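Local coordinates for protein Cwp19 (PDB 5OQ3) that probably cleaves glycosidic bonds as the TIM-barrel glycoside hydrolase region of an S-layer protein, the whole of which is tentatively assigned amidase activity, at residues 293-298 with 340-345; 300-305 with 322-327; 287-292 with 307-312; 62-67 with 372-377. All blocks are in the same frame, centred on the assembly; numbering follows the deposited sequence.

How the interactions relate
Interactions 1, 2 and 3 gather around the sixth and seventh strands of an eight-stranded parallel TIM barrel, whereas interaction 4 lies where the first and last helices close the ring. Interactions 2 and 3 are buried and share helix 302-313; backbone bonds of Gly323 with Pro289 and Leu291 tie them together. Interaction 1 is at the surface, centred about 7 Å from interaction 2, and meets it through Gly296 N and Asp301. Chemistry follows place: a carboxylate and a water join the surface segments, an enclosed amide-phenol network marks interaction 2, a proline-to-indole CH-pi contact forms the heart of interaction 3, and aliphatic carbons dominate interaction 4, with one water beside them.

Interaction 1: 293-298 with 340-345; sequences WPIGLK and AKEIVQ
Pro294 and Glu342 bring the two backbones closest, with their CA atoms 7.8 Å apart, too wide for the backbones to bond each other directly there, so the Glu342 side chain spans to the turn backbone. In this TIM barrel, 293-298 belongs to the loop between strand 286-287 and helix 302-313, and turns back on itself as a type II beta turn from Pro294 to Leu297. Segment 340-345 leads into helix 343-350, with Glu342 at the N-cap position. The CG of Glu342 stands in the crowded position between its backbone N and carbonyl carbon (chi1 62°), and from there the chain runs out extended toward the turn. Its OE1 takes the Ile295 N-H through the syn lone pair, with N to OE1 2.9 Å. At 166° this bond is nearly straight. Pro294 CA approaches the same oxygen, OE1 of Glu342, to 3.4 Å, so the acceptor nestles against the turn backbone. Gln346 NE2, one helical turn on, gives OE1 a second hydrogen bond and probably helps fix the carboxylate's rotation. The other oxygen, OE2, accepts from a water that also donates to Ile295 O at 2.7 Å, so the two carboxylate oxygens together grip the N-H and C=O of a single residue, one directly and one through water. Gly296, with its positive phi of 89°, occupies the third position of the turn, and its N-H bonds to Asp301. Beside this polar grip, the Ile295 side chain reaches the exposed Gln345, where CD1 lies 3.6 Å from NE2 and 3.7 Å from CD.

Interaction 2: 300-305 with 322-327; sequences ADYSKL and IGQGIY
Tyr302 and Gln324 meet through two different torsional choices: the Tyr302 ring is swung away from its backbone N (chi1 -176°), which sends the phenol out of the first helical turn, while Gln324 folds at chi2 (-68°) and brings its amide round to the hydroxyl. Both belong to the beta-alpha-beta unit of the TIM barrel made by strand 286-287, helix 302-313 and strand 319-324. With 10.0 Å between the CA atoms of Tyr302 and Gln324, even the nearest backbones are far apart, and the contact rests on the ends of these two side chains. Gln324 NE2 donates to Tyr302 OH at 3.0 Å. The angle at the hydrogen is 159°, and the oxygen lies almost in the amide plane, the placement expected for a well-directed N-H. The side chains themselves cross at about a right angle. Asn350 of the neighbouring helix completes the network, its OD1 bonded to Tyr302 OH and its ND2 to Gln324 OE1, which also bonds Ser359. Both polar ends are therefore paired although all three contacting residues are buried. Ile322, two residues earlier on the strand, supplies the apolar part: its CG2 is 4.0 Å from Tyr302 CE2, meeting the ring obliquely. At the helix start, Asp301 is the N-cap, and the bond from Ser303 N reaches its OD1 from above the carboxylate plane at 2.9 Å. The phenol end is also flanked by carbon, with Ile322 CG2 3.5 Å from Tyr302 OH.

Interaction 3: 287-292 with 307-312; sequences VVPQLY and AWWANE
Pro289 turns the CB-CG side of its ring onto one face of the Trp309 indole, and this is the tight part of the contact. Its CB stands 3.6 Å from the centroid of the five-membered ring of Trp309, only 16° off the ring normal, which meets the geometry of a CH-pi interaction. Pro289 CG adds a second touch at 3.7 Å from Trp309 CD2. The opposite face of the indole is filled too, because CZ3 of Trp308 sits 3.4 Å above the plane of the Trp309 ring, over its centre. The indole is thus clamped between a proline and its own neighbour along the helix, while its N-H, through NE1, bonds Gly248 O, which probably helps hold the ring's rotation. Packing is looser toward Leu291, whose CD2 approaches obliquely, 3.8 Å from Trp309 NE1, and toward Val287, whose side chain comes no nearer than 4.8 Å to segment 307-312. On the far side of the loop, the CB of the partly exposed Gln290 points away from the helix, and its NE2 bonds Asp191 and Ser245. An indole from helix 302-313 laid against the loop that follows strand 286-287 is how this beta-alpha step of the TIM barrel is packed.

Interaction 4: 62-67 with 372-377; sequences KSVGIN and SIQKDL
Closure of the TIM barrel places the end of helix 47-63, the first of the barrel, beside helix 371-381, the last, and Val64 packs into the seam against Gln374 and Leu377. The backbones come close here, 5.6 Å between the CA atoms of Val64 and Leu377. Helix 47-63 ends in a Schellman motif, with Gly65 at positive phi (106°), and the chain then heads back toward the barrel. Val64 CG1, placed beside its backbone N (chi1 -53°), lies 3.7 Å from Gln374 CB and crosses that side chain at about a right angle. Val64 CB faces Leu377 CB at 4.0 Å, and CG2 of Val64 reaches CD2 of Leu377 at 4.1 Å. Ile66 contributes more distantly, its CD1 4.3 Å from Leu377 CD2, while Ile367 of helix 364-369 packs on Val64, Ile66 and Leu377 together. At the border, a water donates to Ser63 OG at 2.7 Å and, over a longer 3.3 Å, to Gln374 OE1; the amide's NE2 bonds Ile367 O. The aliphatic contacts among Val64, Ile66, Gln374 and Leu377 are dispersive and undirected, so the fit of these helices, some 300 residues apart in sequence, probably depends more on complementary shape than on bond direction.

Interaction 1: 293-298 with 340-345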
loop_
_atom_site.group_PDB
_atom_site.type_symbol
_atom_site.label_atom_id
_atom_site.label_comp_id
_atom_site.label_asym_id
_atom_site.label_seq_id
_atom_site.Cartn_x
_atom_site.Cartn_y
_atom_site.Cartn_z
ATOM N N TRP A 293 12.971 -9.962 0.082
ATOM C CA TRP A 293 14.071 -10.747 0.558
ATOM C C TRP A 293 14.733 -11.446 -0.636
ATOM O O TRP A 293 14.092 -11.712 -1.647
ATOM C CB TRP A 293 13.565 -11.828 1.505
ATOM C CG TRP A 293 12.926 -11.282 2.764
ATOM C CD1 TRP A 293 13.562 -10.663 3.821
ATOM C CD2 TRP A 293 11.540 -11.314 3.107
ATOM N NE1 TRP A 293 12.660 -10.320 4.786
ATOM C CE2 TRP A 293 11.411 -10.714 4.383
ATOM C CE3 TRP A 293 10.396 -11.822 2.483
ATOM C CZ2 TRP A 293 10.189 -10.610 5.033
ATOM C CZ3 TRP A 293 9.178 -11.696 3.121
ATOM C CH2 TRP A 293 9.079 -11.080 4.376
ATOM N N PRO A 294 16.010 -11.808 -0.499
ATOM C CA PRO A 294 16.691 -12.627 -1.498
ATOM C C PRO A 294 16.234 -14.072 -1.521
ATOM O O PRO A 294 15.775 -14.630 -0.517
ATOM C CB PRO A 294 18.168 -12.573 -1.089
ATOM C CG PRO A 294 18.251 -11.529 -0.062
ATOM C CD PRO A 294 16.924 -11.408 0.576
ATOM N N ILE A 295 16.421 -14.696 -2.682
ATOM C CA ILE A 295 16.373 -16.153 -2.788
ATOM C C ILE A 295 17.423 -16.751 -1.866
ATOM O O ILE A 295 18.530 -16.272 -1.822
ATOM C CB ILE A 295 16.580 -16.571 -4.266
ATOM C CG1 ILE A 295 15.333 -16.172 -5.050
ATOM C CG2 ILE A 295 16.827 -18.066 -4.402
ATOM C CD1 ILE A 295 15.493 -16.168 -6.559
ATOM N N GLY A 296 17.051 -17.769 -1.119
ATOM C CA GLY A 296 17.977 -18.485 -0.206
ATOM C C GLY A 296 18.078 -17.921 1.198
ATOM O O GLY A 296 18.823 -18.451 2.011
ATOM N N LEU A 297 17.375 -16.833 1.506
ATOM C CA LEU A 297 17.492 -16.279 2.859
ATOM C C LEU A 297 16.755 -17.212 3.799
ATOM O O LEU A 297 15.556 -17.416 3.654
ATOM C CB LEU A 297 16.865 -14.882 2.937
ATOM C CG LEU A 297 16.955 -14.213 4.303
ATOM C CD1 LEU A 297 18.381 -13.826 4.678
ATOM C CD2 LEU A 297 16.021 -13.008 4.326
ATOM N N LYS A 298 17.451 -17.730 4.804
ATOM C CA LYS A 298 16.896 -18.786 5.658
ATOM C C LYS A 298 15.550 -18.414 6.329
ATOM O O LYS A 298 14.574 -19.192 6.270
ATOM C CB LYS A 298 17.930 -19.224 6.701
ATOM C CG LYS A 298 17.448 -20.364 7.587
ATOM C CD LYS A 298 18.540 -20.834 8.541
ATOM C CE LYS A 298 18.169 -22.173 9.152
ATOM N NZ LYS A 298 16.793 -22.191 9.719
ATOM N N ALA A 340 18.015 -6.130 -6.097
ATOM C CA ALA A 340 18.126 -5.564 -7.433
ATOM C C ALA A 340 19.045 -6.425 -8.328
ATOM O O ALA A 340 18.708 -6.706 -9.468
ATOM C CB ALA A 340 18.657 -4.147 -7.356
ATOM N N LYS A 341 20.185 -6.863 -7.789
ATOM C CA LYS A 341 21.136 -7.657 -8.553
ATOM C C LYS A 341 20.573 -8.985 -9.049
ATOM O O LYS A 341 21.056 -9.525 -10.063
ATOM C CB LYS A 341 22.400 -7.887 -7.701
ATOM C CG LYS A 341 23.517 -8.594 -8.395
ATOM C CD LYS A 341 24.744 -8.588 -7.515
ATOM C CE LYS A 341 24.645 -9.553 -6.345
ATOM N NZ LYS A 341 26.020 -9.978 -5.930
ATOM N N GLU A 342 19.521 -9.479 -8.378
ATOM C CA GLU A 342 18.919 -10.762 -8.748
ATOM C C GLU A 342 17.523 -10.619 -9.229
ATOM O O GLU A 342 16.778 -11.606 -9.241
ATOM C CB GLU A 342 18.990 -11.772 -7.612
ATOM C CG GLU A 342 18.257 -11.426 -6.336
ATOM C CD GLU A 342 18.366 -12.527 -5.301
ATOM O OE1 GLU A 342 17.329 -13.027 -4.840
ATOM O OE2 GLU A 342 19.516 -12.896 -4.931
ATOM N N ILE A 343 17.165 -9.436 -9.702
ATOM C CA ILE A 343 15.766 -9.268 -10.062
ATOM C C ILE A 343 15.372 -10.139 -11.267
ATOM O O ILE A 343 14.245 -10.627 -11.328
ATOM C CB ILE A 343 15.428 -7.777 -10.296
ATOM C CG1 ILE A 343 13.896 -7.533 -10.330
ATOM C CG2 ILE A 343 16.031 -7.241 -11.574
ATOM C CD1 ILE A 343 13.119 -8.017 -9.108
ATOM N N VAL A 344 16.259 -10.340 -12.227
ATOM C CA VAL A 344 15.916 -11.211 -13.353
ATOM C C VAL A 344 15.640 -12.636 -12.851
ATOM O O VAL A 344 14.687 -13.285 -13.261
ATOM C CB VAL A 344 17.013 -11.174 -14.444
ATOM C CG1 VAL A 344 16.738 -12.248 -15.482
ATOM C CG2 VAL A 344 17.033 -9.795 -15.099
ATOM N N GLN A 345 16.487 -13.130 -11.976
ATOM C CA GLN A 345 16.278 -14.441 -11.367
ATOM C C GLN A 345 14.931 -14.529 -10.626
ATOM O O GLN A 345 14.207 -15.537 -10.750
ATOM C CB GLN A 345 17.438 -14.754 -10.420
ATOM C CG GLN A 345 17.377 -16.137 -9.809
ATOM C CD GLN A 345 18.475 -16.412 -8.806
ATOM O OE1 GLN A 345 19.307 -15.558 -8.549
ATOM N NE2 GLN A 345 18.433 -17.591 -8.186
HETATM O O HOH W 1 20.076 -14.910 -3.489
#

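Interaction 2: 300-305 with 322-327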
loop_
_atom_site.group_PDB
_atom_site.type_symbol
_atom_site.label_atom_id
_atom_site.label_comp_id
_atom_site.label_asym_id
_atom_site.label_seq_id
_atom_site.Cartn_x
_atom_site.Cartn_y
_atom_site.Cartn_z
ATOM N N ALA A 300 13.355 -16.098 5.549
ATOM C CA ALA A 300 12.275 -15.622 4.703
ATOM C C ALA A 300 12.696 -15.782 3.229
ATOM O O ALA A 300 13.077 -14.805 2.551
ATOM C CB ALA A 300 11.927 -14.174 5.015
ATOM N N ASP A 301 12.718 -17.044 2.794
ATOM C CA ASP A 301 13.288 -17.413 1.511
ATOM C C ASP A 301 12.315 -17.044 0.419
ATOM O O ASP A 301 11.224 -17.594 0.325
ATOM C CB ASP A 301 13.585 -18.905 1.513
ATOM C CG ASP A 301 14.348 -19.373 0.249
ATOM O OD1 ASP A 301 14.330 -18.678 -0.790
ATOM O OD2 ASP A 301 15.017 -20.401 0.319
ATOM N N TYR A 302 12.717 -16.082 -0.394
ATOM C CA TYR A 302 11.907 -15.678 -1.520
ATOM C C TYR A 302 11.338 -16.857 -2.317
ATOM O O TYR A 302 10.157 -16.864 -2.704
ATOM C CB TYR A 302 12.723 -14.772 -2.456
ATOM C CG TYR A 302 11.942 -14.217 -3.636
ATOM C CD1 TYR A 302 11.801 -14.951 -4.840
ATOM C CD2 TYR A 302 11.340 -12.952 -3.580
ATOM C CE1 TYR A 302 11.105 -14.427 -5.924
ATOM C CE2 TYR A 302 10.631 -12.450 -4.650
ATOM C CZ TYR A 302 10.524 -13.172 -5.820
ATOM O OH TYR A 302 9.835 -12.638 -6.857
ATOM N N SER A 303 12.156 -17.842 -2.600
ATOM C CA SER A 303 11.695 -18.957 -3.418
ATOM C C SER A 303 10.579 -19.768 -2.714
ATOM O O SER A 303 9.659 -20.252 -3.385
ATOM C CB SER A 303 12.875 -19.835 -3.838
ATOM O OG SER A 303 13.335 -20.631 -2.775
ATOM N N LYS A 304 10.643 -19.910 -1.401
ATOM C CA LYS A 304 9.598 -20.616 -0.649
ATOM C C LYS A 304 8.337 -19.780 -0.606
ATOM O O LYS A 304 7.214 -20.298 -0.751
ATOM C CB LYS A 304 10.070 -20.922 0.785
ATOM C CG LYS A 304 11.204 -21.941 0.807
ATOM C CD LYS A 304 11.550 -22.363 2.225
ATOM C CE LYS A 304 12.561 -23.491 2.213
ATOM N NZ LYS A 304 13.129 -23.669 3.567
ATOM N N LEU A 305 8.509 -18.471 -0.450
ATOM C CA LEU A 305 7.354 -17.610 -0.342
ATOM C C LEU A 305 6.586 -17.449 -1.642
ATOM O O LEU A 305 5.342 -17.378 -1.605
ATOM C CB LEU A 305 7.768 -16.275 0.275
ATOM C CG LEU A 305 7.985 -16.368 1.806
ATOM C CD1 LEU A 305 8.849 -15.216 2.307
ATOM C CD2 LEU A 305 6.634 -16.465 2.525
ATOM N N ILE A 322 3.659 -10.068 -7.143
ATOM C CA ILE A 322 4.712 -10.098 -6.163
ATOM C C ILE A 322 5.309 -8.723 -5.965
ATOM O O ILE A 322 5.671 -8.041 -6.935
ATOM C CB ILE A 322 5.820 -11.082 -6.570
ATOM C CG1 ILE A 322 5.239 -12.466 -6.830
ATOM C CG2 ILE A 322 6.961 -11.064 -5.558
ATOM C CD1 ILE A 322 4.467 -13.088 -5.687
ATOM N N GLY A 323 5.366 -8.300 -4.682
ATOM C CA GLY A 323 6.076 -7.081 -4.356
ATOM C C GLY A 323 7.570 -7.327 -4.360
ATOM O O GLY A 323 8.089 -8.135 -3.577
ATOM N N GLN A 324 8.283 -6.586 -5.215
ATOM C CA GLN A 324 9.718 -6.764 -5.431
ATOM C C GLN A 324 10.505 -5.671 -4.745
ATOM O O GLN A 324 10.317 -4.479 -5.030
ATOM C CB GLN A 324 10.031 -6.723 -6.953
ATOM C CG GLN A 324 9.153 -7.563 -7.884
ATOM C CD GLN A 324 9.253 -9.095 -7.807
ATOM O OE1 GLN A 324 8.498 -9.765 -8.478
ATOM N NE2 GLN A 324 10.209 -9.657 -7.087
ATOM N N GLY A 325 11.465 -6.078 -3.912
ATOM C CA GLY A 325 12.243 -5.152 -3.107
ATOM C C GLY A 325 13.504 -4.586 -3.695
ATOM O O GLY A 325 14.603 -4.714 -3.115
ATOM N N ILE A 326 13.359 -3.926 -4.841
ATOM C CA ILE A 326 14.493 -3.431 -5.595
ATOM C C ILE A 326 15.251 -2.316 -4.874
ATOM O O ILE A 326 16.378 -2.028 -5.248
ATOM C CB ILE A 326 14.173 -3.077 -7.051
ATOM C CG1 ILE A 326 13.075 -2.042 -7.182
ATOM C CG2 ILE A 326 13.876 -4.349 -7.858
ATOM C CD1 ILE A 326 13.002 -1.351 -8.520
ATOM N N TYR A 327 14.645 -1.712 -3.847
ATOM C CA TYR A 327 15.371 -0.779 -2.990
ATOM C C TYR A 327 16.570 -1.418 -2.280
ATOM O O TYR A 327 17.498 -0.722 -1.868
ATOM C CB TYR A 327 14.404 -0.111 -1.985
ATOM C CG TYR A 327 13.905 -1.042 -0.897
ATOM C CD1 TYR A 327 12.801 -1.866 -1.097
ATOM C CD2 TYR A 327 14.498 -1.048 0.354
ATOM C CE1 TYR A 327 12.333 -2.695 -0.082
ATOM C CE2 TYR A 327 14.053 -1.877 1.373
ATOM C CZ TYR A 327 12.943 -2.685 1.160
ATOM O OH TYR A 327 12.447 -3.500 2.162
#

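Interaction 3: 287-292 with 307-312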
loop_
_atom_site.group_PDB
_atom_site.type_symbol
_atom_site.label_atom_id
_atom_site.label_comp_id
_atom_site.label_asym_id
_atom_site.label_seq_id
_atom_site.Cartn_x
_atom_site.Cartn_y
_atom_site.Cartn_z
ATOM N N VAL A 287 -3.817 -9.038 -4.552
ATOM C CA VAL A 287 -2.988 -9.032 -3.357
ATOM C C VAL A 287 -1.533 -8.996 -3.807
ATOM O O VAL A 287 -1.139 -9.620 -4.815
ATOM C CB VAL A 287 -3.294 -10.298 -2.490
ATOM C CG1 VAL A 287 -2.858 -11.603 -3.190
ATOM C CG2 VAL A 287 -2.685 -10.166 -1.108
ATOM N N VAL A 288 -0.742 -8.215 -3.053
ATOM C CA VAL A 288 0.667 -7.959 -3.384
ATOM C C VAL A 288 1.562 -8.215 -2.175
ATOM O O VAL A 288 2.035 -7.273 -1.532
ATOM C CB VAL A 288 0.896 -6.544 -3.964
ATOM C CG1 VAL A 288 2.285 -6.447 -4.541
ATOM C CG2 VAL A 288 -0.171 -6.165 -4.960
ATOM N N PRO A 289 1.815 -9.491 -1.818
ATOM C CA PRO A 289 2.701 -9.714 -0.696
ATOM C C PRO A 289 4.060 -9.076 -0.973
ATOM O O PRO A 289 4.613 -9.189 -2.077
ATOM C CB PRO A 289 2.785 -11.247 -0.605
ATOM C CG PRO A 289 2.353 -11.728 -1.965
ATOM C CD PRO A 289 1.416 -10.722 -2.511
ATOM N N GLN A 290 4.621 -8.442 0.075
ATOM C CA GLN A 290 5.912 -7.771 -0.046
ATOM C C GLN A 290 7.017 -8.778 0.260
ATOM O O GLN A 290 7.341 -9.063 1.418
ATOM C CB GLN A 290 5.928 -6.584 0.934
ATOM C CG GLN A 290 4.919 -5.548 0.521
ATOM C CD GLN A 290 4.813 -4.354 1.476
ATOM O OE1 GLN A 290 5.631 -4.118 2.346
ATOM N NE2 GLN A 290 3.781 -3.571 1.275
ATOM N N LEU A 291 7.560 -9.355 -0.820
ATOM C CA LEU A 291 8.614 -10.356 -0.702
ATOM C C LEU A 291 9.953 -9.711 -0.889
ATOM O O LEU A 291 10.725 -10.048 -1.802
ATOM C CB LEU A 291 8.370 -11.500 -1.703
ATOM C CG LEU A 291 6.996 -12.191 -1.617
ATOM C CD1 LEU A 291 7.027 -13.458 -2.487
ATOM C CD2 LEU A 291 6.571 -12.514 -0.203
ATOM N N TYR A 292 10.298 -8.867 0.073
ATOM C CA TYR A 292 11.496 -8.053 -0.036
ATOM C C TYR A 292 12.702 -8.754 0.573
ATOM O O TYR A 292 13.411 -8.192 1.422
ATOM C CB TYR A 292 11.253 -6.683 0.623
ATOM C CG TYR A 292 10.078 -5.860 0.139
ATOM C CD1 TYR A 292 9.512 -6.032 -1.120
ATOM C CD2 TYR A 292 9.595 -4.826 0.921
ATOM C CE1 TYR A 292 8.495 -5.207 -1.563
ATOM C CE2 TYR A 292 8.557 -4.019 0.487
ATOM C CZ TYR A 292 8.030 -4.192 -0.778
ATOM O OH TYR A 292 7.015 -3.390 -1.236
ATOM N N ALA A 307 6.109 -19.686 -3.853
ATOM C CA ALA A 307 5.326 -20.925 -3.913
ATOM C C ALA A 307 4.149 -20.932 -2.955
ATOM O O ALA A 307 3.035 -21.341 -3.295
ATOM C CB ALA A 307 6.213 -22.122 -3.678
ATOM N N TRP A 308 4.415 -20.465 -1.745
ATOM C CA TRP A 308 3.385 -20.435 -0.716
ATOM C C TRP A 308 2.230 -19.509 -1.120
ATOM O O TRP A 308 1.047 -19.879 -1.021
ATOM C CB TRP A 308 3.998 -20.030 0.656
ATOM C CG TRP A 308 2.986 -20.178 1.761
ATOM C CD1 TRP A 308 2.723 -21.326 2.474
ATOM C CD2 TRP A 308 2.066 -19.157 2.261
ATOM N NE1 TRP A 308 1.722 -21.076 3.378
ATOM C CE2 TRP A 308 1.295 -19.773 3.276
ATOM C CE3 TRP A 308 1.843 -17.817 1.946
ATOM C CZ2 TRP A 308 0.310 -19.114 3.954
ATOM C CZ3 TRP A 308 0.884 -17.153 2.632
ATOM C CH2 TRP A 308 0.113 -17.800 3.629
ATOM N N TRP A 309 2.564 -18.315 -1.588
ATOM C CA TRP A 309 1.548 -17.365 -2.017
ATOM C C TRP A 309 0.806 -17.807 -3.266
ATOM O O TRP A 309 -0.423 -17.614 -3.359
ATOM C CB TRP A 309 2.174 -15.985 -2.189
ATOM C CG TRP A 309 2.446 -15.294 -0.881
ATOM C CD1 TRP A 309 3.640 -15.073 -0.289
ATOM C CD2 TRP A 309 1.463 -14.732 -0.017
ATOM N NE1 TRP A 309 3.452 -14.427 0.910
ATOM C CE2 TRP A 309 2.120 -14.199 1.086
ATOM C CE3 TRP A 309 0.084 -14.588 -0.105
ATOM C CZ2 TRP A 309 1.453 -13.557 2.127
ATOM C CZ3 TRP A 309 -0.603 -13.950 0.958
ATOM C CH2 TRP A 309 0.096 -13.436 2.037
ATOM N N ALA A 310 1.507 -18.435 -4.217
ATOM C CA ALA A 310 0.825 -18.968 -5.379
ATOM C C ALA A 310 -0.222 -19.983 -4.980
ATOM O O ALA A 310 -1.338 -19.978 -5.484
ATOM C CB ALA A 310 1.826 -19.577 -6.351
ATOM N N ASN A 311 0.106 -20.824 -4.024
ATOM C CA ASN A 311 -0.855 -21.792 -3.521
ATOM C C ASN A 311 -2.054 -21.116 -2.814
ATOM O O ASN A 311 -3.214 -21.563 -2.957
ATOM C CB ASN A 311 -0.164 -22.803 -2.589
ATOM C CG ASN A 311 -1.123 -23.875 -2.124
ATOM O OD1 ASN A 311 -1.554 -24.717 -2.926
ATOM N ND2 ASN A 311 -1.502 -23.825 -0.846
ATOM N N GLU A 312 -1.806 -20.064 -2.062
ATOM C CA GLU A 312 -2.900 -19.333 -1.372
ATOM C C GLU A 312 -4.000 -18.852 -2.289
ATOM O O GLU A 312 -5.156 -18.859 -1.879
ATOM C CB GLU A 312 -2.348 -18.123 -0.605
ATOM C CG GLU A 312 -1.619 -18.403 0.676
ATOM C CD GLU A 312 -2.531 -19.102 1.693
ATOM O OE1 GLU A 312 -3.492 -18.489 2.252
ATOM O OE2 GLU A 312 -2.288 -20.269 1.899
#

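Interaction 4: 62-67 with 372-377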
loop_
_atom_site.group_PDB
_atom_site.type_symbol
_atom_site.label_atom_id
_atom_site.label_comp_id
_atom_site.label_asym_id
_atom_site.label_seq_id
_atom_site.Cartn_x
_atom_site.Cartn_y
_atom_site.Cartn_z
ATOM N N LYS A 62 7.943 3.967 -18.096
ATOM C CA LYS A 62 7.374 3.398 -19.297
ATOM C C LYS A 62 8.481 2.779 -20.153
ATOM O O LYS A 62 8.317 1.717 -20.757
ATOM C CB LYS A 62 6.569 4.417 -20.083
ATOM C CG LYS A 62 6.032 3.789 -21.338
ATOM C CD LYS A 62 4.881 4.477 -21.961
ATOM C CE LYS A 62 4.278 3.592 -23.039
ATOM N NZ LYS A 62 3.397 4.429 -23.885
ATOM N N SER A 63 9.622 3.468 -20.201
ATOM C CA SER A 63 10.745 3.012 -21.021
ATOM C C SER A 63 11.287 1.634 -20.674
ATOM O O SER A 63 11.919 1.004 -21.536
ATOM C CB SER A 63 11.912 4.017 -21.021
ATOM O OG SER A 63 12.719 3.897 -19.851
ATOM N N VAL A 64 11.043 1.163 -19.451
ATOM C CA VAL A 64 11.502 -0.180 -19.038
ATOM C C VAL A 64 10.403 -1.209 -18.983
ATOM O O VAL A 64 10.639 -2.331 -18.555
ATOM C CB VAL A 64 12.308 -0.167 -17.725
ATOM C CG1 VAL A 64 13.438 0.847 -17.843
ATOM C CG2 VAL A 64 11.439 0.111 -16.484
ATOM N N GLY A 65 9.189 -0.821 -19.368
ATOM C CA GLY A 65 8.070 -1.756 -19.414
ATOM C C GLY A 65 7.026 -1.617 -18.307
ATOM O O GLY A 65 6.095 -2.381 -18.249
ATOM N N ILE A 66 7.175 -0.653 -17.416
ATOM C CA ILE A 66 6.148 -0.422 -16.397
ATOM C C ILE A 66 4.851 0.029 -17.060
ATOM O O ILE A 66 4.833 0.925 -17.908
ATOM C CB ILE A 66 6.630 0.581 -15.339
ATOM C CG1 ILE A 66 7.865 0.088 -14.610
ATOM C CG2 ILE A 66 5.522 0.966 -14.355
ATOM C CD1 ILE A 66 7.650 -1.173 -13.813
ATOM N N ASN A 67 3.759 -0.638 -16.675
ATOM C CA ASN A 67 2.438 -0.365 -17.226
ATOM C C ASN A 67 1.429 0.179 -16.254
ATOM O O ASN A 67 0.311 0.531 -16.656
ATOM C CB ASN A 67 1.877 -1.576 -17.990
ATOM C CG ASN A 67 1.667 -2.813 -17.107
ATOM O OD1 ASN A 67 1.435 -2.712 -15.899
ATOM N ND2 ASN A 67 1.756 -4.018 -17.742
ATOM N N SER A 372 21.372 -0.095 -14.326
ATOM C CA SER A 372 21.374 -1.562 -14.272
ATOM C C SER A 372 19.982 -2.150 -14.053
ATOM O O SER A 372 19.608 -3.144 -14.695
ATOM C CB SER A 372 22.351 -2.089 -13.204
ATOM O OG SER A 372 22.142 -1.493 -11.935
ATOM N N ILE A 373 19.221 -1.528 -13.148
ATOM C CA ILE A 373 17.867 -1.933 -12.933
ATOM C C ILE A 373 17.041 -1.702 -14.205
ATOM O O ILE A 373 16.246 -2.569 -14.602
ATOM C CB ILE A 373 17.260 -1.216 -11.696
ATOM C CG1 ILE A 373 17.873 -1.771 -10.416
ATOM C CG2 ILE A 373 15.773 -1.490 -11.672
ATOM C CD1 ILE A 373 17.482 -1.055 -9.125
ATOM N N GLN A 374 17.233 -0.560 -14.846
ATOM C CA GLN A 374 16.546 -0.285 -16.094
ATOM C C GLN A 374 16.819 -1.363 -17.138
ATOM O O GLN A 374 15.906 -1.878 -17.775
ATOM C CB GLN A 374 16.931 1.083 -16.633
ATOM C CG GLN A 374 16.322 2.240 -15.857
ATOM C CD GLN A 374 16.954 3.558 -16.227
ATOM O OE1 GLN A 374 17.378 3.739 -17.368
ATOM N NE2 GLN A 374 17.053 4.480 -15.257
ATOM N N LYS A 375 18.088 -1.714 -17.294
ATOM C CA LYS A 375 18.474 -2.729 -18.271
ATOM C C LYS A 375 17.834 -4.100 -17.961
ATOM O O LYS A 375 17.365 -4.790 -18.873
ATOM C CB LYS A 375 20.017 -2.842 -18.302
ATOM C CG LYS A 375 20.580 -3.839 -19.298
ATOM C CD LYS A 375 22.094 -3.668 -19.456
ATOM C CE LYS A 375 22.892 -4.189 -18.268
ATOM N NZ LYS A 375 23.326 -5.604 -18.469
ATOM N N ASP A 376 17.811 -4.474 -16.675
ATOM C CA ASP A 376 17.211 -5.757 -16.257
ATOM C C ASP A 376 15.711 -5.794 -16.512
ATOM O O ASP A 376 15.199 -6.783 -17.088
ATOM C CB ASP A 376 17.550 -6.067 -14.812
ATOM C CG ASP A 376 19.000 -6.545 -14.638
ATOM O OD1 ASP A 376 19.626 -6.968 -15.616
ATOM O OD2 ASP A 376 19.488 -6.530 -13.512
ATOM N N LEU A 377 15.002 -4.720 -16.156
ATOM C CA LEU A 377 13.574 -4.693 -16.424
ATOM C C LEU A 377 13.283 -4.665 -17.926
ATOM O O LEU A 377 12.382 -5.365 -18.378
ATOM C CB LEU A 377 12.877 -3.551 -15.669
ATOM C CG LEU A 377 12.366 -3.954 -14.271
ATOM C CD1 LEU A 377 13.463 -4.515 -13.396
ATOM C CD2 LEU A 377 11.671 -2.780 -13.598
HETATM O O HOH W 2 15.367 3.979 -19.918
#